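Local coordinates for SsfX3 (Streptomyces sp. SF2575, PDB 3SKV), which probably transfers a salicylyl group during the biosynthesis of a tetracycline, acting as a GDSL/SGNH-type acyltransferase, at residues 197-202 with 356-361; 188-193 with 206-211; 337-342 with 365-370. The protein carries 1 engineered substitution. One frame throughout, in Å; residues are numbered along the deposited sequence.

Interaction 1. Residues 197-202 with 356-361; sequences HGRGAA and PTHPNA
G200 packs its backbone against P359, and here the contact is tight: G200 CA makes a C-H...O contact of 3.4 Å with P359 O, and any side chain at G200, third residue of a type II turn, would run into that oxygen. Next to this pair R199 lays its aliphatic stem over one face of H358, a less certain cover because R199 is poorly ordered. As modelled, R199 CG stands 3.7 Å from the centroid of the H358 ring, almost on its normal, as a CH-pi contact, while R199 CB reaches to 3.5 Å from H358 CD2. Having CG anti to the backbone N (chi1 -157°) brings the stem to the ring. The loose side lies at A202 and A361, whose CB atoms are 3.9 Å apart; a water bridges A202 N and A361 O, and a glycerol takes up A361 N. H358 and P359 are consistent with the His-Pro of the last SGNH sequence block, and H358 ND1 is hydrogen-bonded to E350. N360 caps helix 361-377 through G363 N, and H364 of that helix bonds R199 O, tying it to the loop between strand 187-192 and helix 208-216.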
loop_
_atom_site.group_PDB
_atom_site.type_symbol
_atom_site.label_atom_id
_atom_site.label_comp_id
_atom_site.label_asym_id
_atom_site.label_seq_id
_atom_site.Cartn_x
_atom_site.Cartn_y
_atom_site.Cartn_z
ATOM N N HIS A 197 -0.602 6.117 3.656
ATOM C CA HIS A 197 0.575 6.388 2.842
ATOM C C HIS A 197 0.361 7.265 1.636
ATOM O O HIS A 197 1.337 7.755 1.070
ATOM C CB HIS A 197 1.277 5.085 2.469
ATOM C CG HIS A 197 1.753 4.315 3.665
ATOM N ND1 HIS A 197 2.422 4.941 4.712
ATOM C CD2 HIS A 197 1.665 2.996 3.927
ATOM C CE1 HIS A 197 2.725 3.980 5.561
ATOM N NE2 HIS A 197 2.284 2.792 5.134
ATOM N N GLY A 198 -0.890 7.465 1.239
ATOM C CA GLY A 198 -1.192 8.302 0.081
ATOM C C GLY A 198 -1.023 9.775 0.384
ATOM O O GLY A 198 -0.797 10.566 -0.523
ATOM N N ARG A 199 -1.105 10.133 1.678
ATOM C CA ARG A 199 -1.015 11.493 2.155
ATOM C C ARG A 199 0.387 12.117 1.986
ATOM O O ARG A 199 1.401 11.554 2.445
ATOM C CB ARG A 199 -1.540 11.590 3.593
ATOM C CG ARG A 199 -2.008 13.000 3.961
ATOM C CD ARG A 199 -3.481 13.223 3.669
ATOM N NE ARG A 199 -4.330 12.900 4.818
ATOM C CZ ARG A 199 -4.879 11.708 5.049
ATOM N NH1 ARG A 199 -4.664 10.697 4.218
ATOM N NH2 ARG A 199 -5.638 11.518 6.120
ATOM N N GLY A 200 0.408 13.266 1.302
ATOM C CA GLY A 200 1.625 14.029 1.033
ATOM C C GLY A 200 2.384 13.560 -0.195
ATOM O O GLY A 200 3.280 14.262 -0.670
ATOM N N ALA A 201 2.043 12.376 -0.730
ATOM C CA ALA A 201 2.723 11.907 -1.935
ATOM C C ALA A 201 2.272 12.771 -3.133
ATOM O O ALA A 201 1.131 13.269 -3.169
ATOM C CB ALA A 201 2.435 10.430 -2.176
ATOM N N ALA A 202 3.202 13.004 -4.071
ATOM C CA ALA A 202 2.941 13.806 -5.266
ATOM C C ALA A 202 1.777 13.215 -6.079
ATOM O O ALA A 202 0.902 13.955 -6.539
ATOM C CB ALA A 202 4.204 13.898 -6.108
ATOM N N PRO A 356 3.336 17.723 12.722
ATOM C CA PRO A 356 3.902 17.035 11.542
ATOM C C PRO A 356 3.680 15.532 11.683
ATOM O O PRO A 356 4.070 14.926 12.687
ATOM C CB PRO A 356 5.378 17.440 11.555
ATOM C CG PRO A 356 5.654 17.880 12.949
ATOM C CD PRO A 356 4.380 18.414 13.511
ATOM N N THR A 357 2.917 14.964 10.747
ATOM C CA THR A 357 2.570 13.546 10.782
ATOM C C THR A 357 2.889 12.813 9.480
ATOM O O THR A 357 3.294 11.653 9.519
ATOM C CB THR A 357 1.114 13.330 11.301
ATOM O OG1 THR A 357 0.211 14.134 10.557
ATOM C CG2 THR A 357 0.945 13.662 12.807
ATOM N N HIS A 358 2.729 13.492 8.338
ATOM C CA HIS A 358 2.926 12.924 7.002
ATOM C C HIS A 358 4.126 13.490 6.242
ATOM O O HIS A 358 4.303 14.705 6.234
ATOM C CB HIS A 358 1.649 13.138 6.149
ATOM C CG HIS A 358 0.409 12.530 6.748
ATOM N ND1 HIS A 358 -0.475 13.289 7.507
ATOM C CD2 HIS A 358 -0.030 11.249 6.720
ATOM C CE1 HIS A 358 -1.441 12.462 7.865
ATOM N NE2 HIS A 358 -1.214 11.223 7.423
ATOM N N PRO A 359 4.919 12.649 5.521
ATOM C CA PRO A 359 5.996 13.202 4.678
ATOM C C PRO A 359 5.400 13.913 3.450
ATOM O O PRO A 359 4.307 13.568 2.997
ATOM C CB PRO A 359 6.776 11.965 4.221
ATOM C CG PRO A 359 6.258 10.818 5.032
ATOM C CD PRO A 359 4.855 11.175 5.397
ATOM N N ASN A 360 6.110 14.924 2.932
ATOM C CA ASN A 360 5.689 15.638 1.736
ATOM C C ASN A 360 6.223 14.839 0.505
ATOM O O ASN A 360 6.743 13.728 0.686
ATOM C CB ASN A 360 6.161 17.100 1.756
ATOM C CG ASN A 360 7.610 17.291 2.057
ATOM O OD1 ASN A 360 8.494 16.508 1.657
ATOM N ND2 ASN A 360 7.881 18.388 2.723
ATOM N N ALA A 361 6.086 15.377 -0.730
ATOM C CA ALA A 361 6.554 14.668 -1.921
ATOM C C ALA A 361 8.067 14.268 -1.809
ATOM O O ALA A 361 8.386 13.101 -2.034
ATOM C CB ALA A 361 6.283 15.489 -3.169
HETATM O O HOH W 1 6.142 11.774 -3.582
#

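Interaction 2. Residues 188-193 with 206-211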
loop_
_atom_site.group_PDB
_atom_site.type_symbol
_atom_site.label_atom_id
_atom_site.label_comp_id
_atom_site.label_asym_id
_atom_site.label_seq_id
_atom_site.Cartn_x
_atom_site.Cartn_y
_atom_site.Cartn_z
ATOM N N TRP A 188 6.229 -8.332 -2.918
ATOM C CA TRP A 188 6.525 -7.634 -1.687
ATOM C C TRP A 188 5.256 -7.246 -0.957
ATOM O O TRP A 188 4.503 -6.396 -1.436
ATOM C CB TRP A 188 7.455 -6.429 -1.894
ATOM C CG TRP A 188 7.673 -5.619 -0.644
ATOM C CD1 TRP A 188 7.678 -6.074 0.650
ATOM C CD2 TRP A 188 7.881 -4.202 -0.574
ATOM N NE1 TRP A 188 7.892 -5.031 1.517
ATOM C CE2 TRP A 188 8.030 -3.870 0.793
ATOM C CE3 TRP A 188 8.013 -3.181 -1.544
ATOM C CZ2 TRP A 188 8.295 -2.558 1.217
ATOM C CZ3 TRP A 188 8.266 -1.882 -1.123
ATOM C CH2 TRP A 188 8.389 -1.578 0.244
ATOM N N ILE A 189 5.028 -7.882 0.218
ATOM C CA ILE A 189 3.901 -7.584 1.090
ATOM C C ILE A 189 4.347 -6.636 2.193
ATOM O O ILE A 189 5.301 -6.945 2.926
ATOM C CB ILE A 189 3.212 -8.841 1.691
ATOM C CG1 ILE A 189 2.826 -9.870 0.607
ATOM C CG2 ILE A 189 1.985 -8.416 2.562
ATOM C CD1 ILE A 189 2.059 -11.100 1.169
ATOM N N HIS A 190 3.654 -5.476 2.315
ATOM C CA HIS A 190 3.945 -4.542 3.397
ATOM C C HIS A 190 2.684 -4.392 4.271
ATOM O O HIS A 190 1.598 -4.096 3.767
ATOM C CB HIS A 190 4.506 -3.182 2.936
ATOM C CG HIS A 190 4.757 -2.257 4.087
ATOM N ND1 HIS A 190 5.881 -2.407 4.911
ATOM C CD2 HIS A 190 3.969 -1.272 4.592
ATOM C CE1 HIS A 190 5.742 -1.505 5.874
ATOM N NE2 HIS A 190 4.608 -0.788 5.717
ATOM N N TYR A 191 2.854 -4.624 5.584
ATOM C CA TYR A 191 1.771 -4.498 6.561
ATOM C C TYR A 191 2.148 -3.519 7.669
ATOM O O TYR A 191 3.277 -3.506 8.124
ATOM C CB TYR A 191 1.433 -5.882 7.158
ATOM C CG TYR A 191 0.457 -5.845 8.309
ATOM C CD1 TYR A 191 -0.915 -5.804 8.085
ATOM C CD2 TYR A 191 0.903 -5.844 9.626
ATOM C CE1 TYR A 191 -1.819 -5.716 9.142
ATOM C CE2 TYR A 191 0.005 -5.774 10.692
ATOM C CZ TYR A 191 -1.353 -5.708 10.444
ATOM O OH TYR A 191 -2.241 -5.694 11.486
ATOM N N GLY A 192 1.189 -2.758 8.139
ATOM C CA GLY A 192 1.415 -1.867 9.270
ATOM C C GLY A 192 1.345 -0.375 9.018
ATOM O O GLY A 192 0.766 0.081 8.029
ATOM N N ASP A 193 1.917 0.383 9.971
ATOM C CA ASP A 193 1.973 1.850 10.056
ATOM C C ASP A 193 0.682 2.457 10.621
ATOM O O ASP A 193 -0.404 1.888 10.487
ATOM C CB ASP A 193 2.407 2.511 8.724
ATOM C CG ASP A 193 3.848 2.211 8.345
ATOM O OD1 ASP A 193 4.764 2.676 9.078
ATOM O OD2 ASP A 193 4.066 1.540 7.299
ATOM N N ARG A 206 3.972 7.728 -6.630
ATOM C CA ARG A 206 5.044 8.420 -5.934
ATOM C C ARG A 206 4.968 8.380 -4.413
ATOM O O ARG A 206 5.570 9.229 -3.748
ATOM C CB ARG A 206 5.285 9.807 -6.542
ATOM C CG ARG A 206 5.982 9.737 -7.919
ATOM C CD ARG A 206 6.202 11.090 -8.555
ATOM N NE ARG A 206 4.930 11.588 -9.091
ATOM C CZ ARG A 206 4.718 12.830 -9.524
ATOM N NH1 ARG A 206 5.700 13.728 -9.497
ATOM N NH2 ARG A 206 3.523 13.187 -9.979
ATOM N N THR A 207 4.282 7.347 -3.849
ATOM C CA THR A 207 4.275 7.116 -2.400
ATOM C C THR A 207 5.629 6.456 -2.107
ATOM O O THR A 207 6.268 5.945 -3.038
ATOM C CB THR A 207 3.106 6.214 -1.931
ATOM O OG1 THR A 207 3.236 4.924 -2.516
ATOM C CG2 THR A 207 1.733 6.790 -2.256
ATOM N N TRP A 208 6.065 6.430 -0.839
ATOM C CA TRP A 208 7.341 5.800 -0.527
ATOM C C TRP A 208 7.315 4.332 -0.968
ATOM O O TRP A 208 8.286 3.871 -1.566
ATOM C CB TRP A 208 7.714 5.989 0.942
ATOM C CG TRP A 208 6.910 5.187 1.920
ATOM C CD1 TRP A 208 5.795 5.584 2.590
ATOM C CD2 TRP A 208 7.170 3.836 2.330
ATOM N NE1 TRP A 208 5.349 4.568 3.404
ATOM C CE2 TRP A 208 6.181 3.486 3.269
ATOM C CE3 TRP A 208 8.154 2.891 1.994
ATOM C CZ2 TRP A 208 6.161 2.241 3.901
ATOM C CZ3 TRP A 208 8.110 1.644 2.578
ATOM C CH2 TRP A 208 7.142 1.334 3.541
ATOM N N LEU A 209 6.178 3.632 -0.728
ATOM C CA LEU A 209 5.947 2.234 -1.101
ATOM C C LEU A 209 6.083 2.014 -2.595
ATOM O O LEU A 209 6.798 1.106 -3.017
ATOM C CB LEU A 209 4.538 1.808 -0.663
ATOM C CG LEU A 209 4.399 1.253 0.743
ATOM C CD1 LEU A 209 2.985 1.031 1.080
ATOM C CD2 LEU A 209 5.161 -0.075 0.903
ATOM N N ALA A 210 5.413 2.852 -3.393
ATOM C CA ALA A 210 5.446 2.790 -4.848
ATOM C C ALA A 210 6.868 3.021 -5.369
ATOM O O ALA A 210 7.353 2.224 -6.167
ATOM C CB ALA A 210 4.487 3.820 -5.432
ATOM N N LEU A 211 7.557 4.072 -4.864
ATOM C CA LEU A 211 8.925 4.432 -5.236
ATOM C C LEU A 211 9.906 3.337 -4.845
ATOM O O LEU A 211 10.812 3.034 -5.623
ATOM C CB LEU A 211 9.326 5.737 -4.527
ATOM C CG LEU A 211 9.268 7.091 -5.247
ATOM C CD1 LEU A 211 8.784 7.024 -6.754
ATOM C CD2 LEU A 211 8.600 8.121 -4.391
#
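W208 presents the edge of its six-membered ring to the face of H190, and this T-shaped pair organises the contact. The H190 and W208 ring planes stand at 83°, with W208 CH2 3.9 Å above the imidazole, over its centre. W208 takes the position between backbone N and carbonyl carbon (chi1 72°), which swings the indole off the start of the helix and toward the H190 ring. The same ring edge reaches D193, whose carboxylate plane is nearly perpendicular to the indole, with D193 OD2 4.1 Å from W208 CZ2. On its other flank W208 CZ3 comes within 4.0 Å of W188 CH2, the two side chains crossing at about a right angle. L209 fills the angle between the strand's rings with a single methyl: L209 CD2 lies 3.6 Å from W188 CH2 and 3.8 Å from H190 CB. These residues join strand 187-192 to helix 208-216, the first two elements of a beta-alpha-beta unit; T207 is the helix N-cap, its OG1 accepting from A210 N.

The imidazole is gripped at both nitrogens. H190 NE2 donates in the ring plane to D193 OD2 (2.9 Å, 167°), and ND1 is hydrogen-bonded to S249 OG, so the ring can hardly turn. A leucine in place of H190 would probably leave D193 OD2 without this straight N-H donor and S249 OG with only W188 NE1 of its two ring partners here, and the edge of W208 would lose its aromatic face. G192 and D193 open the GDS motif of the SGNH family, whose serine is the nucleophile in relatives. The buried carboxylate of D193 is thus bonded by H190 at OD2 and salt-bridged by R251 at OD1, so that its charge is probably largely offset by R251.

Interaction 3. Residues 337-342 with 365-370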
loop_
_atom_site.group_PDB
_atom_site.type_symbol
_atom_site.label_atom_id
_atom_site.label_comp_id
_atom_site.label_asym_id
_atom_site.label_seq_id
_atom_site.Cartn_x
_atom_site.Cartn_y
_atom_site.Cartn_z
ATOM N N ARG A 337 15.903 4.370 12.352
ATOM C CA ARG A 337 16.928 4.391 11.283
ATOM C C ARG A 337 16.247 4.715 9.948
ATOM O O ARG A 337 16.795 5.475 9.149
ATOM C CB ARG A 337 17.748 3.094 11.212
ATOM C CG ARG A 337 18.599 2.880 12.471
ATOM C CD ARG A 337 19.556 1.703 12.348
ATOM N NE ARG A 337 20.315 1.772 11.099
ATOM C CZ ARG A 337 21.427 2.485 10.942
ATOM N NH1 ARG A 337 21.948 3.148 11.967
ATOM N NH2 ARG A 337 22.035 2.527 9.762
ATOM N N VAL A 338 15.007 4.233 9.755
ATOM C CA VAL A 338 14.247 4.551 8.548
ATOM C C VAL A 338 13.747 6.013 8.552
ATOM O O VAL A 338 13.979 6.747 7.593
ATOM C CB VAL A 338 13.192 3.471 8.163
ATOM C CG1 VAL A 338 12.380 3.868 6.935
ATOM C CG2 VAL A 338 13.880 2.143 7.894
ATOM N N TRP A 339 13.127 6.439 9.641
ATOM C CA TRP A 339 12.596 7.781 9.765
ATOM C C TRP A 339 12.677 8.216 11.227
ATOM O O TRP A 339 11.758 7.966 12.003
ATOM C CB TRP A 339 11.140 7.768 9.257
ATOM C CG TRP A 339 10.509 9.122 9.192
ATOM C CD1 TRP A 339 9.815 9.748 10.179
ATOM C CD2 TRP A 339 10.536 10.028 8.078
ATOM N NE1 TRP A 339 9.395 10.989 9.751
ATOM C CE2 TRP A 339 9.803 11.177 8.456
ATOM C CE3 TRP A 339 11.112 9.978 6.793
ATOM C CZ2 TRP A 339 9.611 12.261 7.595
ATOM C CZ3 TRP A 339 10.901 11.040 5.934
ATOM C CH2 TRP A 339 10.166 12.171 6.340
ATOM N N GLY A 340 13.782 8.830 11.604
ATOM C CA GLY A 340 14.004 9.242 12.986
ATOM C C GLY A 340 13.742 10.698 13.318
ATOM O O GLY A 340 13.232 11.456 12.473
ATOM N N PRO A 341 14.132 11.103 14.566
ATOM C CA PRO A 341 13.911 12.491 15.017
ATOM C C PRO A 341 14.718 13.558 14.284
ATOM O O PRO A 341 14.348 14.736 14.307
ATOM C CB PRO A 341 14.286 12.450 16.510
ATOM C CG PRO A 341 14.361 11.006 16.872
ATOM C CD PRO A 341 14.756 10.292 15.637
ATOM N N GLU A 342 15.818 13.150 13.641
ATOM C CA GLU A 342 16.702 14.021 12.862
ATOM C C GLU A 342 16.057 14.492 11.537
ATOM O O GLU A 342 16.605 15.372 10.857
ATOM C CB GLU A 342 18.094 13.367 12.654
ATOM C CG GLU A 342 18.149 12.150 11.731
ATOM C CD GLU A 342 17.162 11.034 12.020
ATOM O OE1 GLU A 342 17.149 10.513 13.162
ATOM O OE2 GLU A 342 16.346 10.734 11.119
ATOM N N GLU A 365 10.175 10.379 -1.085
ATOM C CA GLU A 365 11.365 9.903 -1.815
ATOM C C GLU A 365 12.465 9.503 -0.856
ATOM O O GLU A 365 13.075 8.464 -1.061
ATOM C CB GLU A 365 11.882 10.927 -2.817
ATOM C CG GLU A 365 11.037 11.014 -4.063
ATOM C CD GLU A 365 11.447 12.138 -4.987
ATOM O OE1 GLU A 365 12.391 11.931 -5.783
ATOM O OE2 GLU A 365 10.828 13.226 -4.922
ATOM N N ILE A 366 12.702 10.310 0.194
ATOM C CA ILE A 366 13.702 10.062 1.235
ATOM C C ILE A 366 13.371 8.772 2.003
ATOM O O ILE A 366 14.253 7.925 2.183
ATOM C CB ILE A 366 13.861 11.307 2.165
ATOM C CG1 ILE A 366 14.265 12.593 1.394
ATOM C CG2 ILE A 366 14.779 11.033 3.370
ATOM C CD1 ILE A 366 15.478 12.524 0.577
ATOM N N PHE A 367 12.098 8.634 2.445
ATOM C CA PHE A 367 11.588 7.462 3.164
ATOM C C PHE A 367 11.870 6.173 2.357
ATOM O O PHE A 367 12.373 5.186 2.917
ATOM C CB PHE A 367 10.070 7.610 3.439
ATOM C CG PHE A 367 9.537 6.678 4.509
ATOM C CD1 PHE A 367 9.329 5.331 4.245
ATOM C CD2 PHE A 367 9.275 7.140 5.793
ATOM C CE1 PHE A 367 8.877 4.461 5.251
ATOM C CE2 PHE A 367 8.789 6.276 6.788
ATOM C CZ PHE A 367 8.602 4.943 6.516
ATOM N N ALA A 368 11.597 6.217 1.039
ATOM C CA ALA A 368 11.769 5.119 0.098
ATOM C C ALA A 368 13.223 4.665 -0.017
ATOM O O ALA A 368 13.484 3.460 0.071
ATOM C CB ALA A 368 11.219 5.502 -1.276
ATOM N N GLU A 369 14.162 5.615 -0.219
ATOM C CA GLU A 369 15.596 5.369 -0.378
ATOM C C GLU A 369 16.140 4.864 0.959
ATOM O O GLU A 369 16.918 3.905 0.985
ATOM C CB GLU A 369 16.301 6.666 -0.805
ATOM C CG GLU A 369 17.019 6.684 -2.151
ATOM C CD GLU A 369 16.242 6.419 -3.434
ATOM O OE1 GLU A 369 15.851 5.245 -3.625
ATOM O OE2 GLU A 369 16.267 7.285 -4.342
ATOM N N SER A 370 15.663 5.458 2.064
ATOM C CA SER A 370 16.051 5.080 3.415
ATOM C C SER A 370 15.640 3.638 3.760
ATOM O O SER A 370 16.431 2.897 4.352
ATOM C CB SER A 370 15.491 6.080 4.424
ATOM O OG SER A 370 16.070 5.875 5.704
#
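F367 reaches from helix 361-377 to lie against V338 and W339, and its ring can be followed atom by atom. CB leaves the helix and, with CG anti to the backbone N (chi1 -163°), sends the ring toward residues 337-342. The CD2 and CE2 atoms meet W339: F367 CD2 is 3.5 Å from W339 CE3, and F367 CE2, one atom farther out, is 3.7 Å from W339 CB. F367 CD1 faces W208 of helix 208-216. V338 CG1 comes over one face, nearest CE1 and CZ, with F367 CE1 3.9 Å from V338 CG1. That methyl sits 18° off the ring normal, as a CH-pi contact, whereas the W339 and F367 planes, inclined at 37°, meet obliquely.

In the alpha/beta SGNH fold of this domain, helix 335-338 follows strand 330-333, an outermost strand of the parallel sheet. The contact therefore fastens the chain just past that strand to the long helix 361-377.

One turn beyond F367, S370 adds a polar tie. S370 OG donates to V338 O (2.9 Å), in the carbonyl plane and on a lone pair, where the chain leaves helix 335-338. The same carbonyl also accepts from R343 NH2. W339 turns its own polar atom elsewhere: NE1 is hydrogen-bonded to Y348 OH, and the ring of Y348 meets the indole edge-to-face.

Overall arrangement
The three contacts show how chemistry follows burial rather than distance from the chain's centre. Interaction 2 lies in the core, its centre about 5 Å from the chain's centre; it is aromatic, with polar atoms held by neighbouring residues. Interaction 3, also buried though its centre is about 17 Å from that point, is apolar with one serine-to-carbonyl bond. Interaction 1, its centre about 13 Å away, is a surface contact of loops, relying on a CH-pi contact, close backbones and a bridging water. Helix 361-377 serves interaction 1 with its first residue, interaction 3 with its next turns. W208 links the set, with W208 CD2 3.3 Å from F367 CD1 and its ring edge-to-face with H197. P359 touches W339.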